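Local coordinates for 24-sterol C-methyltransferase (Haloferax volcanii, PDB 6F5Z) that is a putative SAM-dependent methyltransferase that forms a holoenzyme with the methyltransferase activator Trm112 and binds S-adenosylhomocysteine, at the interface of chains A and B. Sequence-based numbering; all coordinates share one arbitrary frame. Chains: chain A, 24-sterol C-methyltransferase; chain B, UPF0434 family protein.

Contact 1 and contact 2 are neighbouring parts of one interface between the methyltransferase and its activator, their C-alpha centres about 8 Å apart. They share A:Phe89 and A:Val91 of strand 87-91 and B:Ile50 of strand 50-51. Contact 1 joins strand 87-91 and the A:Pro98-A:Phe99 loop to chain B through backbone hydrogen bonds and an apolar core; contact 2 continues from the paired strand to helix 72-80, which receives the CD1 end of B:Ile50. Strand and helix of the methyltransferase are thus held by one short segment of the activator, which fits Trm112 stabilising its partner's fold.

Contact 1: the interface of chains A and B. Residues chain A 66, 88-92, 98-99; chain B 1, 8-10, 12, 50-51, 53-54.
The edge strand 87-91 of a Rossmann-like class I methyltransferase meets a Trm112-family activator, which adds strand 50-51 alongside it and brings the loop B:Leu9-B:Cys10 against A:Pro98-A:Phe99. Backbone hydrogen bonds set the register. A:Val91 N gives its hydrogen to B:Pro51 O at 2.9 Å, nearly along the C=O axis, and A:Val91 O takes that of B:Leu53 N at 2.8 Å, the donor standing above the carbonyl plane. One residue is therefore gripped through both its amide and its carbonyl. At the second strip B:Cys10 N donates to A:Pro98 O at 2.9 Å from well above the carbonyl plane, beside an antiparallel bridge between A:Phe99 and B:Leu9.

Apolar side chains fill the ground between the two strips. B:Ile8 crosses obliquely to both A:Phe66 and A:Phe99, and its CD1 methyl lies 3.7 Å from A:Phe66 CE1. CG1 of B:Ile8 occupies the crowded position between backbone N and carbonyl carbon (chi1 65°), with CD1 at its tip serving both aromatic rings. Those rings meet edge to face, A:Phe99 CE1 standing over one face of A:Phe66 toward the rim. B:Leu9 runs side by side with A:Phe99 and sets CD2 at 3.7 Å from its CE1. A:Leu90, its CG likewise between backbone N and carbonyl carbon (chi1 65°), crosses B:Leu53 obliquely, with the CD1 methyls touching at 3.8 Å, while B:Leu53 CB leans on A:Pro98 CB. B:Ile50 CG2 lies against A:Phe89 O, and its side chain crosses A:Val91 at about a right angle, meeting the CG2 branch. At the strand end, the CG1 branch of A:Val91 touches B:Leu54 CD1 at 3.7 Å, and the other methyl of that leucine, CD2, rests on A:Gly92.

At the opposite end B:Met1 is extended up to its sulfur and then bends (chi3 -75°), which carries CE to 3.6 Å from A:Ser88 CB.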
# COMPACT_ATOMS: atom_id res chain seq x y z
N PHE A 66 -2.22 -19.85 -7.16
CA PHE A 66 -1.23 -20.54 -8.00
C PHE A 66 0.12 -20.23 -7.40
O PHE A 66 0.49 -19.06 -7.35
CB PHE A 66 -1.25 -20.01 -9.43
CG PHE A 66 -2.55 -20.29 -10.15
CD1 PHE A 66 -3.63 -19.44 -9.99
CD2 PHE A 66 -2.66 -21.37 -11.02
CE1 PHE A 66 -4.82 -19.67 -10.71
CE2 PHE A 66 -3.83 -21.56 -11.77
CZ PHE A 66 -4.92 -20.75 -11.56
N SER A 88 -3.11 -24.39 -6.06
CA SER A 88 -2.41 -25.23 -7.03
C SER A 88 -0.98 -24.76 -7.15
O SER A 88 -0.66 -23.63 -6.79
CB SER A 88 -3.07 -25.14 -8.39
OG SER A 88 -2.87 -23.85 -8.95
N PHE A 89 -0.12 -25.63 -7.63
CA PHE A 89 1.29 -25.36 -7.77
C PHE A 89 1.75 -25.77 -9.14
O PHE A 89 1.22 -26.73 -9.73
CB PHE A 89 2.06 -26.13 -6.70
CG PHE A 89 1.71 -25.60 -5.32
CD1 PHE A 89 2.35 -24.48 -4.81
CD2 PHE A 89 0.71 -26.19 -4.57
CE1 PHE A 89 1.98 -23.95 -3.57
CE2 PHE A 89 0.34 -25.67 -3.33
CZ PHE A 89 0.97 -24.54 -2.83
N LEU A 90 2.70 -25.01 -9.68
CA LEU A 90 3.22 -25.28 -11.01
C LEU A 90 4.67 -24.87 -11.10
O LEU A 90 5.14 -23.96 -10.37
CB LEU A 90 2.40 -24.54 -12.09
CG LEU A 90 2.43 -23.00 -12.06
CD1 LEU A 90 2.05 -22.44 -13.43
CD2 LEU A 90 1.46 -22.39 -10.98
N VAL A 91 5.40 -25.54 -12.01
CA VAL A 91 6.78 -25.17 -12.30
C VAL A 91 6.71 -24.11 -13.39
O VAL A 91 5.98 -24.26 -14.38
CB VAL A 91 7.66 -26.36 -12.74
CG1 VAL A 91 9.15 -26.00 -12.61
CG2 VAL A 91 7.36 -27.63 -11.94
N GLY A 92 7.45 -23.00 -13.20
CA GLY A 92 7.44 -21.94 -14.18
C GLY A 92 8.58 -20.98 -13.93
O GLY A 92 9.29 -21.10 -12.93
N PRO A 98 3.06 -18.12 -17.36
CA PRO A 98 2.08 -18.89 -18.14
C PRO A 98 0.63 -18.57 -17.81
O PRO A 98 -0.20 -19.49 -17.69
CB PRO A 98 2.46 -20.34 -17.80
CG PRO A 98 2.82 -20.24 -16.31
CD PRO A 98 3.63 -18.93 -16.26
N PHE A 99 0.31 -17.27 -17.66
CA PHE A 99 -1.06 -16.83 -17.38
C PHE A 99 -1.54 -15.86 -18.44
O PHE A 99 -0.75 -15.04 -18.96
CB PHE A 99 -1.16 -16.14 -16.00
CG PHE A 99 -0.74 -17.04 -14.88
CD1 PHE A 99 -1.65 -17.94 -14.32
CD2 PHE A 99 0.55 -17.01 -14.38
CE1 PHE A 99 -1.25 -18.78 -13.30
CE2 PHE A 99 0.94 -17.88 -13.36
CZ PHE A 99 0.04 -18.78 -12.86
N MET B 1 -3.64 -30.58 -10.45
CA MET B 1 -4.23 -29.23 -10.49
C MET B 1 -5.67 -29.36 -10.96
O MET B 1 -5.94 -30.11 -11.90
CB MET B 1 -3.44 -28.32 -11.46
CG MET B 1 -4.07 -26.93 -11.63
SD MET B 1 -3.18 -25.84 -12.78
CE MET B 1 -1.70 -25.36 -11.75
N ILE B 8 -7.08 -20.06 -17.05
CA ILE B 8 -6.25 -18.87 -17.25
C ILE B 8 -4.81 -19.19 -17.60
O ILE B 8 -3.99 -18.28 -17.67
CB ILE B 8 -6.34 -17.90 -16.05
CG1 ILE B 8 -5.75 -18.53 -14.78
CG2 ILE B 8 -7.78 -17.40 -15.88
CD1 ILE B 8 -5.45 -17.51 -13.64
N LEU B 9 -4.48 -20.47 -17.77
CA LEU B 9 -3.13 -20.82 -18.16
C LEU B 9 -2.94 -20.64 -19.66
O LEU B 9 -3.89 -20.80 -20.43
CB LEU B 9 -2.81 -22.27 -17.79
CG LEU B 9 -2.85 -22.61 -16.29
CD1 LEU B 9 -2.54 -24.10 -16.08
CD2 LEU B 9 -1.83 -21.76 -15.48
N CYS B 10 -1.72 -20.34 -20.06
CA CYS B 10 -1.39 -20.21 -21.46
C CYS B 10 0.02 -20.66 -21.70
O CYS B 10 0.79 -20.87 -20.77
CB CYS B 10 -1.61 -18.79 -21.94
SG CYS B 10 -0.50 -17.60 -21.15
N PRO B 12 3.68 -20.43 -22.04
CA PRO B 12 4.59 -19.35 -21.62
C PRO B 12 5.38 -18.74 -22.76
O PRO B 12 5.78 -17.59 -22.64
CB PRO B 12 5.53 -20.04 -20.63
CG PRO B 12 5.48 -21.52 -20.99
CD PRO B 12 4.04 -21.73 -21.43
N ILE B 50 1.06 -31.57 -10.87
CA ILE B 50 1.82 -30.35 -11.03
C ILE B 50 2.22 -30.16 -12.50
O ILE B 50 3.06 -30.91 -13.03
CB ILE B 50 3.08 -30.36 -10.12
CG1 ILE B 50 2.63 -30.41 -8.61
CG2 ILE B 50 3.93 -29.09 -10.41
CD1 ILE B 50 3.77 -30.52 -7.62
N PRO B 51 1.68 -29.10 -13.16
CA PRO B 51 2.11 -28.80 -14.51
C PRO B 51 3.53 -28.24 -14.50
O PRO B 51 3.86 -27.39 -13.64
CB PRO B 51 1.14 -27.72 -14.98
CG PRO B 51 0.02 -27.75 -14.00
CD PRO B 51 0.62 -28.18 -12.71
N LEU B 53 5.41 -25.90 -16.56
CA LEU B 53 5.23 -24.88 -17.57
C LEU B 53 6.50 -24.05 -17.77
O LEU B 53 6.41 -22.88 -18.21
CB LEU B 53 3.99 -24.01 -17.29
CG LEU B 53 2.68 -24.74 -17.56
CD1 LEU B 53 1.54 -24.19 -16.73
CD2 LEU B 53 2.30 -24.65 -19.01
N LEU B 54 7.67 -24.66 -17.49
CA LEU B 54 8.92 -24.00 -17.84
C LEU B 54 9.02 -24.02 -19.36
O LEU B 54 8.66 -25.02 -19.99
CB LEU B 54 10.14 -24.77 -17.30
CG LEU B 54 10.40 -24.68 -15.83
CD1 LEU B 54 11.44 -25.67 -15.45
CD2 LEU B 54 10.87 -23.26 -15.44

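Contact 2: the interface of chains A and B. Residues chain A 72, 75-76, 79, 89, 91; chain B 49-50, 52.
Here the Trm112-family chain B wedges a hydrophobic side chain between strand 87-91 and helix 72-80 of the methyltransferase. The apolar contact is carried by B:Ile50, whose two branches divide the work. CG1 lies beside the backbone N (chi1 -63°) and the chain runs on extended (chi2 176°), so that CD1 reaches the helix, 3.8 Å from A:Gln76 CA and 3.9 Å from A:Arg79 CB. The CG2 branch, anti to the backbone N, turns to A:Val75 and meets its CG2 methyl at 3.9 Å, the two side chains crossing obliquely.

Two residues on, B:Asn52 forms a parallel bridge with A:Val91 and lays its amide obliquely against that side chain. CG is anti to the backbone N (chi1 -173°), which carries the amide carbon to A:Val91, near both CB and CG2, and the turn at chi2 sets OD1 3.6 Å from A:Val91 CB. This is van der Waals contact between a polar group and a branched aliphatic one, without a hydrogen bond across. An alanine here would remove the amide and would probably leave A:Val91 less well covered on that side.

Polar linkage is indirect: water 1 bonds to A:Phe89 N at 2.9 Å, almost straight, and also to A:Phe89 O and, at 3.0 Å, to B:Gly49 O. Within chain A the ring of A:Phe89 presents its CD2 edge over the centre of the A:Arg79 guanidinium, 3.8 Å above the plane.

The site sits where helix 72-80 packs beside the edge strand of the methyltransferase sheet, strand 50-51 of chain B continuing that sheet.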
# COMPACT_ATOMS: atom_id res chain seq x y z
N PRO A 72 11.22 -27.79 -9.52
CA PRO A 72 10.19 -28.83 -9.38
C PRO A 72 10.12 -29.39 -7.95
O PRO A 72 9.02 -29.55 -7.43
CB PRO A 72 10.62 -29.92 -10.37
CG PRO A 72 11.38 -29.14 -11.45
CD PRO A 72 12.12 -28.05 -10.67
N VAL A 75 8.15 -27.04 -5.67
CA VAL A 75 6.68 -27.09 -5.75
C VAL A 75 6.14 -28.43 -5.33
O VAL A 75 5.02 -28.46 -4.82
CB VAL A 75 5.97 -26.61 -7.04
CG1 VAL A 75 5.92 -25.10 -7.11
CG2 VAL A 75 6.62 -27.19 -8.28
N GLN A 76 6.91 -29.53 -5.51
CA GLN A 76 6.44 -30.82 -5.00
C GLN A 76 6.31 -30.71 -3.48
O GLN A 76 5.31 -31.16 -2.93
CB GLN A 76 7.43 -31.92 -5.37
CG GLN A 76 7.36 -32.28 -6.83
CD GLN A 76 8.65 -32.85 -7.35
OE1 GLN A 76 9.43 -33.49 -6.60
NE2 GLN A 76 8.88 -32.66 -8.63
N ARG A 79 3.26 -28.52 -2.56
CA ARG A 79 2.02 -29.24 -2.76
C ARG A 79 1.79 -30.21 -1.59
O ARG A 79 0.67 -30.32 -1.06
CB ARG A 79 2.09 -29.99 -4.12
CG ARG A 79 1.00 -31.02 -4.36
CD ARG A 79 -0.31 -30.39 -4.72
NE ARG A 79 -0.96 -29.79 -3.56
CZ ARG A 79 -1.94 -28.89 -3.65
NH1 ARG A 79 -2.48 -28.37 -2.56
NH2 ARG A 79 -2.41 -28.53 -4.84
N PHE A 89 -0.12 -25.63 -7.63
CA PHE A 89 1.29 -25.36 -7.77
C PHE A 89 1.75 -25.77 -9.14
O PHE A 89 1.22 -26.73 -9.73
CB PHE A 89 2.06 -26.13 -6.70
CG PHE A 89 1.71 -25.60 -5.32
CD1 PHE A 89 2.35 -24.48 -4.81
CD2 PHE A 89 0.71 -26.19 -4.57
CE1 PHE A 89 1.98 -23.95 -3.57
CE2 PHE A 89 0.34 -25.67 -3.33
CZ PHE A 89 0.97 -24.54 -2.83
N VAL A 91 5.40 -25.54 -12.01
CA VAL A 91 6.78 -25.17 -12.30
C VAL A 91 6.71 -24.11 -13.39
O VAL A 91 5.98 -24.26 -14.38
CB VAL A 91 7.66 -26.36 -12.74
CG1 VAL A 91 9.15 -26.00 -12.61
CG2 VAL A 91 7.36 -27.63 -11.94
N GLY B 49 -0.19 -34.06 -10.62
CA GLY B 49 -0.98 -32.85 -10.41
C GLY B 49 -0.26 -31.53 -10.60
O GLY B 49 -0.89 -30.46 -10.51
N ILE B 50 1.06 -31.57 -10.87
CA ILE B 50 1.82 -30.35 -11.03
C ILE B 50 2.22 -30.16 -12.50
O ILE B 50 3.06 -30.91 -13.03
CB ILE B 50 3.08 -30.36 -10.12
CG1 ILE B 50 2.63 -30.41 -8.61
CG2 ILE B 50 3.93 -29.09 -10.41
CD1 ILE B 50 3.77 -30.52 -7.62
N ASN B 52 4.36 -28.67 -15.46
CA ASN B 52 5.69 -28.11 -15.61
C ASN B 52 5.60 -27.21 -16.82
O ASN B 52 5.67 -27.68 -17.97
CB ASN B 52 6.77 -29.18 -15.74
CG ASN B 52 8.13 -28.54 -15.73
OD1 ASN B 52 8.32 -27.39 -16.15
ND2 ASN B 52 9.13 -29.29 -15.29
O HOH W 1 -1.19 -28.20 -8.59